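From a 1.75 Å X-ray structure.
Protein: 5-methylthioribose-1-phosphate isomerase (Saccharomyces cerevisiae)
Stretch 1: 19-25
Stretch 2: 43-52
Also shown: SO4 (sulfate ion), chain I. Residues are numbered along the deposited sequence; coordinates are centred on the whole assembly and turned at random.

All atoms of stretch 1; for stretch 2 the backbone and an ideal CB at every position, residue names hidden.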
# COMPACT_ATOMS: atom_id res chain seq x y z
N LYS A 19 0.68 -12.18 29.76
CA LYS A 19 -0.08 -12.59 28.58
C LYS A 19 0.01 -11.45 27.57
O LYS A 19 0.20 -10.31 27.95
CB LYS A 19 -1.54 -12.93 28.94
CG LYS A 19 -2.40 -11.75 29.37
CD LYS A 19 -3.76 -12.22 29.87
CE LYS A 19 -4.71 -11.05 30.10
NZ LYS A 19 -5.97 -11.50 30.76
N VAL A 20 -0.11 -11.74 26.28
CA VAL A 20 0.07 -10.70 25.27
C VAL A 20 -1.09 -10.69 24.28
O VAL A 20 -1.69 -11.72 23.97
CB VAL A 20 1.39 -10.85 24.51
CG1 VAL A 20 2.59 -10.75 25.46
CG2 VAL A 20 1.41 -12.17 23.72
N LEU A 21 -1.42 -9.51 23.77
CA LEU A 21 -2.47 -9.41 22.77
C LEU A 21 -1.95 -10.04 21.49
O LEU A 21 -0.81 -9.80 21.11
CB LEU A 21 -2.79 -7.95 22.49
CG LEU A 21 -3.85 -7.26 23.34
CD1 LEU A 21 -4.04 -5.86 22.79
CD2 LEU A 21 -5.16 -8.05 23.32
N ASP A 22 -2.79 -10.81 20.81
CA ASP A 22 -2.41 -11.30 19.49
C ASP A 22 -2.64 -10.20 18.46
O ASP A 22 -3.78 -9.96 18.00
CB ASP A 22 -3.23 -12.54 19.13
CG ASP A 22 -2.73 -13.21 17.88
OD1 ASP A 22 -2.05 -12.54 17.07
OD2 ASP A 22 -2.95 -14.42 17.64
N GLN A 23 -1.56 -9.52 18.08
CA GLN A 23 -1.73 -8.35 17.22
C GLN A 23 -2.05 -8.70 15.78
O GLN A 23 -2.39 -7.81 14.99
CB GLN A 23 -0.52 -7.44 17.30
CG GLN A 23 -0.29 -6.89 18.71
CD GLN A 23 0.83 -5.88 18.75
OE1 GLN A 23 0.88 -4.97 17.92
NE2 GLN A 23 1.74 -6.03 19.70
N LEU A 24 -1.95 -9.98 15.43
CA LEU A 24 -2.37 -10.42 14.11
C LEU A 24 -3.88 -10.28 13.97
O LEU A 24 -4.37 -10.13 12.85
CB LEU A 24 -1.97 -11.88 13.84
CG LEU A 24 -0.48 -12.26 13.82
CD1 LEU A 24 -0.40 -13.77 13.73
CD2 LEU A 24 0.24 -11.62 12.63
N LEU A 25 -4.61 -10.34 15.08
CA LEU A 25 -6.07 -10.45 15.08
C LEU A 25 -6.80 -9.12 15.35
O LEU A 25 -8.02 -9.03 15.20
CB LEU A 25 -6.51 -11.52 16.09
CG LEU A 25 -5.84 -12.88 15.90
CD1 LEU A 25 -6.39 -13.88 16.92
CD2 LEU A 25 -6.04 -13.40 14.48
N UNK A 43 7.91 -17.87 19.96
CA UNK A 43 6.80 -18.09 19.04
C UNK A 43 6.02 -16.81 18.76
O UNK A 43 5.72 -16.52 17.60
CB UNK A 43 5.86 -19.16 19.60
N UNK A 44 5.70 -16.04 19.80
CA UNK A 44 4.91 -14.83 19.53
C UNK A 44 5.71 -13.75 18.81
O UNK A 44 5.13 -12.94 18.09
CB UNK A 44 4.36 -14.26 20.84
N UNK A 45 7.03 -13.73 19.00
CA UNK A 45 7.87 -12.79 18.28
C UNK A 45 8.00 -13.20 16.81
O UNK A 45 7.80 -12.39 15.90
CB UNK A 45 9.25 -12.70 18.94
N UNK A 46 8.34 -14.46 16.58
CA UNK A 46 8.63 -14.90 15.22
C UNK A 46 7.39 -14.77 14.33
O UNK A 46 7.48 -14.37 13.18
CB UNK A 46 9.13 -16.35 15.22
N UNK A 47 6.23 -15.10 14.90
CA UNK A 47 4.97 -15.03 14.18
C UNK A 47 4.37 -13.62 14.15
O UNK A 47 3.37 -13.38 13.46
CB UNK A 47 3.97 -16.00 14.81
N UNK A 48 4.97 -12.68 14.88
CA UNK A 48 4.48 -11.29 14.90
C UNK A 48 3.13 -11.13 15.59
O UNK A 48 2.35 -10.21 15.31
CB UNK A 48 4.37 -10.76 13.47
N UNK A 49 2.86 -12.04 16.52
CA UNK A 49 1.73 -11.87 17.41
C UNK A 49 2.03 -10.76 18.40
O UNK A 49 1.13 -10.00 18.75
CB UNK A 49 1.40 -13.18 18.14
N UNK A 50 3.28 -10.65 18.83
CA UNK A 50 3.79 -9.42 19.43
C UNK A 50 4.76 -8.82 18.43
O UNK A 50 5.60 -9.54 17.87
CB UNK A 50 4.46 -9.67 20.78
N UNK A 51 4.66 -7.52 18.18
CA UNK A 51 5.66 -6.87 17.35
C UNK A 51 5.80 -5.42 17.79
O UNK A 51 5.14 -4.99 18.74
CB UNK A 51 5.29 -6.96 15.87
N UNK A 52 6.67 -4.67 17.13
CA UNK A 52 7.10 -3.41 17.71
C UNK A 52 8.40 -3.61 18.47
O UNK A 52 8.49 -4.47 19.34
CB UNK A 52 6.02 -2.84 18.63
S SO4 I . 7.38 -4.53 13.42
O1 SO4 I . 7.88 -5.24 14.61
O2 SO4 I . 7.80 -5.29 12.24
O3 SO4 I . 5.93 -4.49 13.45
O4 SO4 I . 7.97 -3.20 13.38

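Position 43 lies on a helical turn with nothing of stretch 1 within 5.5 Å of its ideal CB, so the contact leaves its identity open; it is Ser43, whose O accepts the backbone N of position 47.

Position 44, still helical, points its CA-to-CB bond toward stretch 1, and the ideal CB lies 4.6 Å from Val20 CG2. A methyl group at that range asks for an apolar side chain, and a branched or a longer one could serve. The residue is Val44, whose CG1 stands 4.3 Å from Val20 CG2, a loose apolar contact.

Positions 45 and 46 are out of reach of stretch 1 and take no instruction from it; they are Ile45 and Lys46.

At 47 the bond runs sideways, and the ideal CB is 5.0 Å from Leu24 CD1. A small polar or a modest apolar residue would suit. Ser47 is found, with OG 2.9 Å from Ser43 O and 3.0 Å from the side-chain OE1 of position 49; its single proton could serve either acceptor. Its backbone also matters, since Ser47 O lies 3.7 Å from Leu24 CD2.

Position 48 has phi 68° and psi 28°, the left-handed turn of a Schellman motif that ends the helix. Glycine is the usual favourite and asparagine is common, but the ideal CB, 4.3 Å from Leu24 CD2, would also reward an apolar group. The deposited residue is Met48, as selenomethionine. Its CB is 4.5 Å from Leu24 CD2, while the end of the side chain leads away and brings CE to 3.3 Å from sulfate O2.

Position 49 is richest in cues: the ideal CB is 3.7 Å from Asp22 OD1 and 4.8 Å from Leu24 CG. A carboxylate invites a donor, so Gln, Asn, Lys or Arg are candidates, preferably with methylenes to lie by the leucine. Gln49 meets both demands: NE2 donates to Asp22 OD2 at 3.0 Å, nearly straight at 170°, and CG packs 3.8 Å from Leu24 CD1. Whatever the side chain, the backbone joins the stretches here, Gln23 N donating to Gln49 O at 2.8 Å.

At 50 the CA-to-CB bond points away, yet Val20 CG2 is 4.9 Å from the ideal CB, favouring an apolar residue with a branch that can turn back. Val50 does so, placing CG2 3.5 Å from Val20 CG2.

At position 51 the CA-to-CB bond runs sideways, and the ideal CB is 5.3 Å from Gln23 OE1, with sulfate nearby. An acceptor and an anion together call for a long cationic donor, Lys or Arg. Arg51, with chi1 to chi3 all p, folds back so that NH1 donates to Gln23 OE1 at 3.0 Å and NE to sulfate O3 at 2.9 Å, both acceptors lying at the guanidinium edge.

Position 52 has phi 95° and psi 126°, where a CB would jam against the preceding carbonyl O; that alone calls for glycine. Gly52, at the N-cap position, gives its N to sulfate O1 at 2.9 Å.

Stretch 2 (43-52) SVIKSMQVRG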
# COMPACT_ATOMS: atom_id res chain seq x y z
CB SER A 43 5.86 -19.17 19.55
OG SER A 43 4.83 -19.39 18.58
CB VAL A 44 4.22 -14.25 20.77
CG1 VAL A 44 3.26 -15.29 21.39
CG2 VAL A 44 5.24 -13.73 21.80
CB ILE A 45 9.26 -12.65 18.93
CG1 ILE A 45 9.15 -12.01 20.32
CG2 ILE A 45 10.18 -11.81 18.03
CD1 ILE A 45 10.45 -12.17 21.15
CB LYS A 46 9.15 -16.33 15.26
CG LYS A 46 9.26 -17.03 13.93
CD LYS A 46 10.41 -16.49 13.12
CE LYS A 46 10.75 -17.46 11.98
NZ LYS A 46 11.83 -16.89 11.12
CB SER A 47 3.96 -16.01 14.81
OG SER A 47 3.46 -15.48 16.03
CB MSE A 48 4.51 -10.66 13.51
CG MSE A 48 5.92 -10.55 12.97
SE MSE A 48 6.04 -9.63 11.25
CE MSE A 48 5.60 -7.77 11.81
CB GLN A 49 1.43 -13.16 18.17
CG GLN A 49 0.84 -14.25 17.29
CD GLN A 49 0.71 -15.55 18.04
OE1 GLN A 49 1.72 -16.14 18.41
NE2 GLN A 49 -0.52 -15.99 18.28
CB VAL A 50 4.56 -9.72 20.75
CG1 VAL A 50 5.14 -8.44 21.33
CG2 VAL A 50 3.66 -10.40 21.78
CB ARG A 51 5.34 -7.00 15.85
CG ARG A 51 3.84 -6.97 15.48
CD ARG A 51 3.13 -5.69 15.90
NE ARG A 51 3.84 -4.51 15.40
CZ ARG A 51 3.70 -3.27 15.87
NH1 ARG A 51 2.86 -3.02 16.86
NH2 ARG A 51 4.41 -2.28 15.33
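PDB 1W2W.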